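Local coordinates for tyrosine specific protein phosphatase (PDB 4AZ1) that probably removes phosphate from phosphotyrosine residues of proteins, as protein tyrosine phosphatases do, at residues S114-V119 with P221-C226. Residues are numbered along the deposited sequence; the frame is centred on the assembly and turned at random.
Sequences SLVIMV and PVVVHC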
loop_
_atom_site.group_PDB
_atom_site.type_symbol
_atom_site.label_atom_id
_atom_site.label_comp_id
_atom_site.label_asym_id
_atom_site.label_seq_id
_atom_site.Cartn_x
_atom_site.Cartn_y
_atom_site.Cartn_z
ATOM N N SER A 114 -7.274 15.625 -9.314
ATOM C CA SER A 114 -8.103 16.497 -8.484
ATOM C C SER A 114 -9.375 15.803 -7.961
ATOM O O SER A 114 -9.917 16.193 -6.920
ATOM C CB SER A 114 -8.407 17.810 -9.228
ATOM O OG SER A 114 -9.601 18.417 -8.771
ATOM N N LEU A 115 -9.826 14.756 -8.654
ATOM C CA LEU A 115 -11.093 14.124 -8.295
ATOM C C LEU A 115 -11.051 12.614 -8.497
ATOM O O LEU A 115 -10.732 12.112 -9.586
ATOM C CB LEU A 115 -12.266 14.732 -9.090
ATOM C CG LEU A 115 -13.638 14.062 -8.931
ATOM C CD1 LEU A 115 -14.118 14.146 -7.484
ATOM C CD2 LEU A 115 -14.679 14.679 -9.866
ATOM N N VAL A 116 -11.372 11.904 -7.425
ATOM C CA VAL A 116 -11.457 10.460 -7.434
ATOM C C VAL A 116 -12.884 10.076 -7.102
ATOM O O VAL A 116 -13.431 10.518 -6.080
ATOM C CB VAL A 116 -10.544 9.845 -6.351
ATOM C CG1 VAL A 116 -10.848 8.336 -6.207
ATOM C CG2 VAL A 116 -9.082 10.074 -6.722
ATOM N N ILE A 117 -13.495 9.271 -7.960
ATOM C CA ILE A 117 -14.845 8.813 -7.696
ATOM C C ILE A 117 -14.821 7.314 -7.494
ATOM O O ILE A 117 -14.297 6.578 -8.335
ATOM C CB ILE A 117 -15.789 9.142 -8.845
ATOM C CG1 ILE A 117 -15.885 10.658 -9.007
ATOM C CG2 ILE A 117 -17.183 8.541 -8.588
ATOM C CD1 ILE A 117 -16.853 11.074 -10.075
ATOM N N MET A 118 -15.363 6.879 -6.354
ATOM C CA MET A 118 -15.395 5.479 -5.986
ATOM C C MET A 118 -16.858 5.045 -5.971
ATOM O O MET A 118 -17.664 5.593 -5.209
ATOM C CB MET A 118 -14.758 5.292 -4.592
ATOM C CG MET A 118 -14.833 3.862 -4.090
ATOM S SD MET A 118 -14.070 3.735 -2.462
ATOM C CE MET A 118 -14.511 2.040 -2.070
ATOM N N VAL A 119 -17.204 4.079 -6.824
ATOM C CA VAL A 119 -18.592 3.656 -6.972
ATOM C C VAL A 119 -18.831 2.238 -6.441
ATOM O O VAL A 119 -19.336 1.358 -7.146
ATOM C CB VAL A 119 -19.054 3.764 -8.465
ATOM C CG1 VAL A 119 -20.542 3.621 -8.560
ATOM C CG2 VAL A 119 -18.680 5.121 -9.024
ATOM N N PRO A 221 -7.166 14.147 -15.656
ATOM C CA PRO A 221 -8.269 13.192 -15.794
ATOM C C PRO A 221 -8.933 12.941 -14.442
ATOM O O PRO A 221 -8.286 13.064 -13.392
ATOM C CB PRO A 221 -7.575 11.905 -16.253
ATOM C CG PRO A 221 -6.111 12.243 -16.426
ATOM C CD PRO A 221 -5.848 13.488 -15.661
ATOM N N VAL A 222 -10.216 12.604 -14.471
ATOM C CA VAL A 222 -10.923 12.184 -13.268
ATOM C C VAL A 222 -10.714 10.682 -13.062
ATOM O O VAL A 222 -10.958 9.891 -13.976
ATOM C CB VAL A 222 -12.427 12.441 -13.405
ATOM C CG1 VAL A 222 -13.179 11.799 -12.242
ATOM C CG2 VAL A 222 -12.694 13.944 -13.493
ATOM N N VAL A 223 -10.258 10.280 -11.880
ATOM C CA VAL A 223 -10.094 8.857 -11.594
ATOM C C VAL A 223 -11.421 8.244 -11.132
ATOM O O VAL A 223 -12.079 8.782 -10.237
ATOM C CB VAL A 223 -9.004 8.603 -10.535
ATOM C CG1 VAL A 223 -9.041 7.138 -10.050
ATOM C CG2 VAL A 223 -7.624 8.951 -11.091
ATOM N N VAL A 224 -11.813 7.126 -11.745
ATOM C CA VAL A 224 -13.043 6.422 -11.369
ATOM C C VAL A 224 -12.765 4.936 -11.141
ATOM O O VAL A 224 -12.181 4.277 -12.002
ATOM C CB VAL A 224 -14.109 6.543 -12.478
ATOM C CG1 VAL A 224 -15.438 5.956 -12.005
ATOM C CG2 VAL A 224 -14.277 7.982 -12.891
ATOM N N HIS A 225 -13.171 4.401 -9.992
ATOM C CA HIS A 225 -12.993 2.967 -9.776
ATOM C C HIS A 225 -14.179 2.362 -9.057
ATOM O O HIS A 225 -14.855 3.039 -8.292
ATOM C CB HIS A 225 -11.699 2.661 -9.000
ATOM C CG HIS A 225 -11.738 3.057 -7.561
ATOM N ND1 HIS A 225 -12.058 2.174 -6.552
ATOM C CD2 HIS A 225 -11.470 4.244 -6.954
ATOM C CE1 HIS A 225 -11.982 2.794 -5.383
ATOM N NE2 HIS A 225 -11.637 4.052 -5.603
ATOM N N CYS A 226 -14.443 1.091 -9.343
ATOM C CA CYS A 226 -15.360 0.300 -8.536
ATOM C C CYS A 226 -14.511 -0.791 -7.913
ATOM O O CYS A 226 -13.530 -0.468 -7.244
ATOM C CB CYS A 226 -16.512 -0.253 -9.370
ATOM S SG CYS A 226 -16.054 -0.912 -10.984
HETATM O O HOH W 1 -9.156 15.078 -11.410
#
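Val-222 lies alongside Leu-115, its CG1 4.0 Å from Leu-115 CD2, where two parallel central strands, 115-118 and 222-225, begin to pair; just before it one water accepts from Leu-115 N and donates to Pro-221 O (3.0 Å), extending the pairing past its first direct bond. On the face of Val-222, Ile-117 and Val-224 follow, against helix 232-247. Val-223 belongs to the other face, beside Val-116, while its backbone N hydrogen-bonds to Leu-115 O and its O receives Ile-117 N at 2.7 Å, nearly straight at 169°. Val-224 adds a CA-H...O contact to Ile-117 O, the same oxygen that accepts His-225 N. His-225 O in turn takes Val-119 N (3.0 Å), completing the parallel ladder. The imidazole turns back over the neighbouring strand because CG sits between the backbone N and the carbonyl carbon (chi1 71°): Met-118 CA lies over one ring face, 4.3 Å from the centroid and 19° off the ring normal, a CH-pi contact, and Met-118 CG reaches within 3.3 Å of His-225 CE1. Both ring nitrogens are engaged, ND1 donating to Cys-226 O (3.1 Å) close to the ring plane and NE2 hydrogen-bonded to Tyr-133 OH, which fixes the ring's rotation. Cys-226 follows the strand and opens the HCSAGIGRTG signature loop, whose cysteine is the nucleophile in this family; the histidine's bond to its carbonyl therefore probably helps set the start of the phosphate-binding loop.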